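Local coordinates for protein nadb-ler3 (Gallus gallus, PDB 3WXB) that probably reduces carbonyl compounds with NADPH as the hydride donor, as a member of the short-chain dehydrogenase/reductase family, at residues I177-G182 with A225-W230; W230-M235 with V245-S250. All coordinates share one frame; numbering follows the deposited sequence.

Interaction 1: I177-G182 with A225-W230. With NDP (NADPH dihydro-nicotinamide-adenine-dinucleotide phosphate), chain C; EDO (1,2-ethanediol), chain D.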
loop_
_atom_site.group_PDB
_atom_site.type_symbol
_atom_site.label_atom_id
_atom_site.label_comp_id
_atom_site.label_asym_id
_atom_site.label_seq_id
_atom_site.Cartn_x
_atom_site.Cartn_y
_atom_site.Cartn_z
ATOM N N ILE A 177 3.006 -5.436 11.956
ATOM C CA ILE A 177 3.553 -4.220 12.551
ATOM C C ILE A 177 3.659 -3.143 11.442
ATOM O O ILE A 177 4.567 -3.215 10.575
ATOM C CB ILE A 177 4.918 -4.442 13.208
ATOM C CG1 ILE A 177 4.862 -5.628 14.182
ATOM C CG2 ILE A 177 5.404 -3.112 13.890
ATOM C CD1 ILE A 177 3.822 -5.396 15.388
ATOM N N SER A 178 2.808 -2.123 11.523
ATOM C CA SER A 178 2.664 -1.153 10.466
ATOM C C SER A 178 3.186 0.163 11.011
ATOM O O SER A 178 3.989 0.152 11.939
ATOM C CB SER A 178 1.192 -1.076 10.065
ATOM O OG SER A 178 0.974 -0.290 8.899
ATOM N N SER A 179 2.698 1.290 10.518
ATOM C CA SER A 179 3.202 2.593 10.940
ATOM C C SER A 179 2.180 3.652 10.580
ATOM O O SER A 179 1.550 3.571 9.521
ATOM C CB SER A 179 4.501 2.964 10.188
ATOM O OG SER A 179 4.952 4.197 10.705
ATOM N N THR A 180 2.040 4.667 11.409
ATOM C CA THR A 180 1.226 5.840 11.061
ATOM C C THR A 180 1.952 6.683 10.008
ATOM O O THR A 180 1.339 7.572 9.404
ATOM C CB THR A 180 0.888 6.754 12.296
ATOM O OG1 THR A 180 2.076 7.016 13.042
ATOM C CG2 THR A 180 -0.127 6.097 13.220
ATOM N N ALA A 181 3.227 6.384 9.731
ATOM C CA ALA A 181 3.858 6.951 8.506
ATOM C C ALA A 181 3.100 6.438 7.285
ATOM O O ALA A 181 3.072 7.135 6.287
ATOM C CB ALA A 181 5.339 6.568 8.399
ATOM N N GLY A 182 2.456 5.258 7.393
ATOM C CA GLY A 182 1.628 4.672 6.337
ATOM C C GLY A 182 0.182 5.125 6.389
ATOM O O GLY A 182 -0.669 4.644 5.627
ATOM N N ALA A 225 -3.411 -4.460 12.573
ATOM C CA ALA A 225 -2.196 -3.704 12.210
ATOM C C ALA A 225 -1.883 -2.867 13.430
ATOM O O ALA A 225 -2.813 -2.211 13.946
ATOM C CB ALA A 225 -2.519 -2.753 11.024
ATOM N N LEU A 226 -0.631 -2.842 13.893
ATOM C CA LEU A 226 -0.223 -1.988 15.013
ATOM C C LEU A 226 0.833 -0.956 14.645
ATOM O O LEU A 226 1.818 -1.269 13.943
ATOM C CB LEU A 226 0.398 -2.844 16.136
ATOM C CG LEU A 226 -0.485 -3.933 16.766
ATOM C CD1 LEU A 226 0.224 -4.637 17.920
ATOM C CD2 LEU A 226 -1.793 -3.338 17.197
ATOM N N HIS A 227 0.661 0.248 15.126
ATOM C CA HIS A 227 1.723 1.218 15.107
ATOM C C HIS A 227 2.426 1.157 16.449
ATOM O O HIS A 227 1.761 1.347 17.480
ATOM C CB HIS A 227 1.133 2.624 14.903
ATOM C CG HIS A 227 2.156 3.708 14.994
ATOM N ND1 HIS A 227 3.298 3.703 14.203
ATOM C CD2 HIS A 227 2.256 4.789 15.804
ATOM C CE1 HIS A 227 4.048 4.745 14.529
ATOM N NE2 HIS A 227 3.439 5.421 15.490
ATOM N N PRO A 228 3.761 0.893 16.468
ATOM C CA PRO A 228 4.560 0.653 17.678
ATOM C C PRO A 228 5.001 1.919 18.310
ATOM O O PRO A 228 5.599 1.894 19.362
ATOM C CB PRO A 228 5.751 -0.157 17.161
ATOM C CG PRO A 228 5.911 0.341 15.747
ATOM C CD PRO A 228 4.549 0.600 15.223
ATOM N N GLY A 229 4.674 3.036 17.697
ATOM C CA GLY A 229 5.124 4.307 18.205
ATOM C C GLY A 229 6.402 4.693 17.428
ATOM O O GLY A 229 6.782 4.015 16.494
ATOM N N TRP A 230 7.046 5.787 17.796
ATOM C CA TRP A 230 8.353 6.126 17.226
ATOM C C TRP A 230 9.437 5.604 18.170
ATOM O O TRP A 230 9.764 6.238 19.217
ATOM C CB TRP A 230 8.423 7.621 17.051
ATOM C CG TRP A 230 9.688 8.143 16.373
ATOM C CD1 TRP A 230 10.639 7.400 15.709
ATOM C CD2 TRP A 230 10.096 9.504 16.266
ATOM N NE1 TRP A 230 11.618 8.224 15.221
ATOM C CE2 TRP A 230 11.306 9.519 15.533
ATOM C CE3 TRP A 230 9.562 10.722 16.723
ATOM C CZ2 TRP A 230 12.008 10.698 15.271
ATOM C CZ3 TRP A 230 10.245 11.874 16.461
ATOM C CH2 TRP A 230 11.461 11.862 15.728
HETATM P PA NDP C . 15.112 -2.372 12.753
HETATM O O1A NDP C . 15.669 -1.753 11.513
HETATM O O2A NDP C . 15.727 -2.028 13.970
HETATM O O5B NDP C . 15.096 -3.864 12.668
HETATM C C5B NDP C . 14.719 -4.478 11.403
HETATM C C4B NDP C . 14.562 -5.939 11.647
HETATM O O4B NDP C . 13.885 -6.621 10.453
HETATM C C3B NDP C . 15.914 -6.677 11.793
HETATM O O3B NDP C . 15.610 -7.896 12.590
HETATM C C2B NDP C . 16.199 -7.101 10.341
HETATM O O2B NDP C . 17.135 -8.195 10.221
HETATM C C1B NDP C . 14.791 -7.574 9.885
HETATM N N9A NDP C . 14.712 -7.568 8.328
HETATM C C8A NDP C . 14.798 -6.543 7.445
HETATM N N7A NDP C . 14.703 -7.048 6.199
HETATM C C5A NDP C . 14.700 -8.368 6.287
HETATM C C6A NDP C . 14.629 -9.335 5.356
HETATM N N6A NDP C . 14.613 -8.989 4.056
HETATM N N1A NDP C . 14.561 -10.625 5.726
HETATM C C2A NDP C . 14.522 -10.966 7.054
HETATM N N3A NDP C . 14.620 -9.957 8.003
HETATM C C4A NDP C . 14.662 -8.691 7.600
HETATM O O3 NDP C . 13.528 -1.941 12.681
HETATM P PN NDP C . 12.570 -1.788 13.973
HETATM O O1N NDP C . 12.568 -0.380 14.351
HETATM O O2N NDP C . 12.832 -2.852 14.960
HETATM O O5D NDP C . 11.173 -2.065 13.177
HETATM C C5D NDP C . 10.429 -3.299 13.226
HETATM C C4D NDP C . 9.049 -3.042 12.600
HETATM O O4D NDP C . 8.436 -1.946 13.262
HETATM C C3D NDP C . 9.252 -2.578 11.128
HETATM O O3D NDP C . 8.220 -3.226 10.391
HETATM C C2D NDP C . 9.053 -1.118 11.145
HETATM O O2D NDP C . 8.570 -0.629 9.896
HETATM C C1D NDP C . 8.034 -0.955 12.247
HETATM N N1N NDP C . 8.050 0.425 12.799
HETATM C C2N NDP C . 9.160 0.968 13.463
HETATM C C3N NDP C . 9.115 2.272 13.965
HETATM C C7N NDP C . 10.179 2.841 14.688
HETATM O O7N NDP C . 10.088 4.008 15.076
HETATM N N7N NDP C . 11.220 2.021 15.034
HETATM C C4N NDP C . 7.968 3.067 13.758
HETATM C C5N NDP C . 6.844 2.567 13.089
HETATM C C6N NDP C . 6.873 1.259 12.577
HETATM P P2B NDP C . 18.745 -7.889 10.006
HETATM O O1X NDP C . 19.058 -9.166 9.347
HETATM O O2X NDP C . 19.187 -7.634 11.385
HETATM O O3X NDP C . 18.782 -6.717 9.090
HETATM C C1 EDO D . 9.629 5.135 11.205
HETATM O O1 EDO D . 10.310 6.246 10.544
HETATM C C2 EDO D . 8.180 5.557 11.479
HETATM O O2 EDO D . 7.465 4.466 10.834
#
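Strands 173-177 and 222-227 run parallel where Ile177 bridges Leu226, and just beyond the bridge Ser178 N donates to Leu226 O at 2.8 Å. The side chains of Ile177 and Leu226 project from the same face of the sheet, where helix 247-260 packs through Met254. Ile177 CG2 lies 4.0 Å from Pro228 CG, and both carbons touch NADPH: the methyl meets ribose atom O4D, the proline the nicotinamide ring. These are the C-terminal strand ends of a Rossmann fold, where a short-chain dehydrogenase holds its cofactor. Ser179 belongs to the pocket too. Its OG accepts from Ala181 N in an ST turn. Ser179 OG is also hydrogen-bonded to O2 of a bound ethanediol at 2.5 Å, and the ethanediol bonds to Tyr198 as well. The His227 ring is carried onto Thr180 by a chi1 of 175°, which sets CG opposite the backbone N. Thr180 CG2 sits over one ring face, 4.0 Å from the centroid, in a CH-pi contact, and OG1 lies over the rim of that face. Gly229 N covers the opposite face, so the imidazole is sandwiched. An alanine in place of His227 would remove the ring and is likely to leave a gap between Thr180 and Gly229.

Interaction 2: W230-M235 with V245-S250. With NDP (NADPH dihydro-nicotinamide-adenine-dinucleotide phosphate), chain C.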
loop_
_atom_site.group_PDB
_atom_site.type_symbol
_atom_site.label_atom_id
_atom_site.label_comp_id
_atom_site.label_asym_id
_atom_site.label_seq_id
_atom_site.Cartn_x
_atom_site.Cartn_y
_atom_site.Cartn_z
ATOM N N TRP A 230 7.046 5.787 17.796
ATOM C CA TRP A 230 8.353 6.126 17.226
ATOM C C TRP A 230 9.437 5.604 18.170
ATOM O O TRP A 230 9.764 6.238 19.217
ATOM C CB TRP A 230 8.423 7.621 17.051
ATOM C CG TRP A 230 9.688 8.143 16.373
ATOM C CD1 TRP A 230 10.639 7.400 15.709
ATOM C CD2 TRP A 230 10.096 9.504 16.266
ATOM N NE1 TRP A 230 11.618 8.224 15.221
ATOM C CE2 TRP A 230 11.306 9.519 15.533
ATOM C CE3 TRP A 230 9.562 10.722 16.723
ATOM C CZ2 TRP A 230 12.008 10.698 15.271
ATOM C CZ3 TRP A 230 10.245 11.874 16.461
ATOM C CH2 TRP A 230 11.461 11.862 15.728
ATOM N N VAL A 231 10.008 4.479 17.780
ATOM C CA VAL A 231 10.715 3.623 18.700
ATOM C C VAL A 231 12.216 3.841 18.524
ATOM O O VAL A 231 12.678 3.978 17.404
ATOM C CB VAL A 231 10.337 2.124 18.572
ATOM C CG1 VAL A 231 10.869 1.326 19.834
ATOM C CG2 VAL A 231 8.743 1.882 18.416
ATOM N N LYS A 232 12.928 3.875 19.655
ATOM C CA LYS A 232 14.388 4.017 19.711
ATOM C C LYS A 232 15.086 2.731 19.227
ATOM O O LYS A 232 15.404 1.842 20.012
ATOM C CB LYS A 232 14.795 4.500 21.134
ATOM C CG LYS A 232 15.450 3.442 22.162
ATOM C CD LYS A 232 14.832 1.956 22.250
ATOM C CE LYS A 232 15.201 1.292 23.552
ATOM N NZ LYS A 232 16.155 2.208 24.368
ATOM N N THR A 233 15.250 2.608 17.903
ATOM C CA THR A 233 15.841 1.420 17.284
ATOM C C THR A 233 16.737 1.976 16.187
ATOM O O THR A 233 16.738 3.191 15.972
ATOM C CB THR A 233 14.807 0.536 16.592
ATOM O OG1 THR A 233 14.306 1.221 15.421
ATOM C CG2 THR A 233 13.662 0.103 17.572
ATOM N N ASP A 234 17.393 1.131 15.412
ATOM C CA ASP A 234 18.131 1.644 14.283
ATOM C C ASP A 234 17.202 2.221 13.247
ATOM O O ASP A 234 17.598 3.132 12.593
ATOM C CB ASP A 234 19.014 0.603 13.626
ATOM C CG ASP A 234 19.935 -0.053 14.579
ATOM O OD1 ASP A 234 19.823 -1.266 14.731
ATOM O OD2 ASP A 234 20.753 0.630 15.187
ATOM N N MET A 235 15.991 1.684 13.075
ATOM C CA MET A 235 15.095 2.288 12.077
ATOM C C MET A 235 14.547 3.597 12.544
ATOM O O MET A 235 14.463 4.566 11.784
ATOM C CB MET A 235 13.952 1.385 11.652
ATOM C CG MET A 235 13.109 2.066 10.576
ATOM S SD MET A 235 11.585 1.210 10.161
ATOM C CE MET A 235 12.218 -0.316 9.510
ATOM N N VAL A 245 9.405 6.345 22.271
ATOM C CA VAL A 245 9.333 5.307 23.257
ATOM C C VAL A 245 10.515 4.393 23.088
ATOM O O VAL A 245 11.164 4.379 22.016
ATOM C CB VAL A 245 7.995 4.567 23.181
ATOM C CG1 VAL A 245 6.889 5.550 23.558
ATOM C CG2 VAL A 245 7.768 4.006 21.791
ATOM N N THR A 246 10.826 3.684 24.171
ATOM C CA THR A 246 11.818 2.626 24.157
ATOM C C THR A 246 11.120 1.373 23.617
ATOM O O THR A 246 9.899 1.306 23.572
ATOM C CB THR A 246 12.357 2.361 25.624
ATOM O OG1 THR A 246 11.266 1.919 26.436
ATOM C CG2 THR A 246 13.016 3.674 26.266
ATOM N N VAL A 247 11.915 0.391 23.211
ATOM C CA VAL A 247 11.456 -0.886 22.759
ATOM C C VAL A 247 10.626 -1.532 23.863
ATOM O O VAL A 247 9.575 -2.166 23.577
ATOM C CB VAL A 247 12.680 -1.775 22.410
ATOM C CG1 VAL A 247 12.318 -3.223 22.368
ATOM C CG2 VAL A 247 13.307 -1.323 21.059
ATOM N N ASP A 248 11.056 -1.359 25.120
ATOM C CA ASP A 248 10.325 -1.990 26.231
ATOM C C ASP A 248 8.936 -1.392 26.372
ATOM O O ASP A 248 7.951 -2.118 26.576
ATOM C CB ASP A 248 11.091 -1.926 27.565
ATOM C CG ASP A 248 12.248 -2.941 27.610
ATOM O OD1 ASP A 248 12.081 -4.095 27.147
ATOM O OD2 ASP A 248 13.315 -2.578 28.112
ATOM N N GLU A 249 8.864 -0.076 26.230
ATOM C CA GLU A 249 7.590 0.651 26.349
ATOM C C GLU A 249 6.669 0.301 25.178
ATOM O O GLU A 249 5.474 0.047 25.343
ATOM C CB GLU A 249 7.851 2.153 26.347
ATOM C CG GLU A 249 8.441 2.731 27.674
ATOM C CD GLU A 249 8.928 4.165 27.525
ATOM O OE1 GLU A 249 9.236 4.632 26.393
ATOM O OE2 GLU A 249 9.020 4.858 28.556
ATOM N N SER A 250 7.253 0.280 23.970
ATOM C CA SER A 250 6.487 0.018 22.753
ATOM C C SER A 250 5.993 -1.420 22.823
ATOM O O SER A 250 4.805 -1.670 22.659
ATOM C CB SER A 250 7.365 0.254 21.490
ATOM O OG SER A 250 6.777 -0.409 20.368
HETATM P PA NDP C . 15.112 -2.372 12.753
HETATM O O1A NDP C . 15.669 -1.753 11.513
HETATM O O2A NDP C . 15.727 -2.028 13.970
HETATM O O5B NDP C . 15.096 -3.864 12.668
HETATM C C5B NDP C . 14.719 -4.478 11.403
HETATM C C4B NDP C . 14.562 -5.939 11.647
HETATM O O4B NDP C . 13.885 -6.621 10.453
HETATM C C3B NDP C . 15.914 -6.677 11.793
HETATM O O3B NDP C . 15.610 -7.896 12.590
HETATM C C2B NDP C . 16.199 -7.101 10.341
HETATM O O2B NDP C . 17.135 -8.195 10.221
HETATM C C1B NDP C . 14.791 -7.574 9.885
HETATM N N9A NDP C . 14.712 -7.568 8.328
HETATM C C8A NDP C . 14.798 -6.543 7.445
HETATM N N7A NDP C . 14.703 -7.048 6.199
HETATM C C5A NDP C . 14.700 -8.368 6.287
HETATM C C6A NDP C . 14.629 -9.335 5.356
HETATM N N6A NDP C . 14.613 -8.989 4.056
HETATM N N1A NDP C . 14.561 -10.625 5.726
HETATM C C2A NDP C . 14.522 -10.966 7.054
HETATM N N3A NDP C . 14.620 -9.957 8.003
HETATM C C4A NDP C . 14.662 -8.691 7.600
HETATM O O3 NDP C . 13.528 -1.941 12.681
HETATM P PN NDP C . 12.570 -1.788 13.973
HETATM O O1N NDP C . 12.568 -0.380 14.351
HETATM O O2N NDP C . 12.832 -2.852 14.960
HETATM O O5D NDP C . 11.173 -2.065 13.177
HETATM C C5D NDP C . 10.429 -3.299 13.226
HETATM C C4D NDP C . 9.049 -3.042 12.600
HETATM O O4D NDP C . 8.436 -1.946 13.262
HETATM C C3D NDP C . 9.252 -2.578 11.128
HETATM O O3D NDP C . 8.220 -3.226 10.391
HETATM C C2D NDP C . 9.053 -1.118 11.145
HETATM O O2D NDP C . 8.570 -0.629 9.896
HETATM C C1D NDP C . 8.034 -0.955 12.247
HETATM N N1N NDP C . 8.050 0.425 12.799
HETATM C C2N NDP C . 9.160 0.968 13.463
HETATM C C3N NDP C . 9.115 2.272 13.965
HETATM C C7N NDP C . 10.179 2.841 14.688
HETATM O O7N NDP C . 10.088 4.008 15.076
HETATM N N7N NDP C . 11.220 2.021 15.034
HETATM C C4N NDP C . 7.968 3.067 13.758
HETATM C C5N NDP C . 6.844 2.567 13.089
HETATM C C6N NDP C . 6.873 1.259 12.577
HETATM P P2B NDP C . 18.745 -7.889 10.006
HETATM O O1X NDP C . 19.058 -9.166 9.347
HETATM O O2X NDP C . 19.187 -7.634 11.385
HETATM O O3X NDP C . 18.782 -6.717 9.090
#
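Val231 turns its two methyls onto different parts of 245-250. CG1, anti to the backbone N (chi1 -166°), rests 3.8 Å from Val247 CG2 at the first turn of helix 247-260. CG2 meets Ser250, whose OG is hydrogen-bonded to Pro228 O, and lies 4.1 Å from Val245 CG2. Thr233 crosses Val247 at about a right angle, with its CG2 touching Val247 CG2. The Lys232 chain bends at chi2 and chi4 and lays its aliphatic part over the start of the helix: CE comes to 3.7 Å from Thr246 CB, and CD also touches Val247 CG2. Two backbone bonds also tie the segments, Val245 N to Trp230 O and Lys232 N to Val245 O. Thr246 is the N-cap of the helix. Its OG1 accepts from Glu249 N while Glu249 OE1 accepts from Thr246 N at 2.9 Å, a capping box. Away from the helix, 230-235 grips NADPH. Val231 N gives a nearly straight bond (168°) to carboxamide oxygen O7N at 2.7 Å, and Val231 O takes a weak one from N7N. Thr233 OG1 donates to phosphate oxygen O1N at 2.6 Å and also accepts from Gly236 N. This hold on the carboxamide and the nicotinamide-side phosphate by the loop after strand 222-227 is characteristic of the cofactor site of short-chain dehydrogenases.

Interactions 1 and 2 lie in series along the chain, their centres about 12 Å apart. They share Trp230, where the end of 225-230 becomes the start of 230-235. Interaction 1 is buried at the ends of two neighbouring strands of the parallel sheet, 173-177 and 222-227. Interaction 2 lies farther from the chain centre and joins the loop after strand 222-227 to the start of helix 247-260. The two contacts meet directly, since Pro228 O also packs on Val245 CG2. Both touch NADPH, so one continuous run of chain leads from the central sheet past the nicotinamide to the cofactor's phosphate.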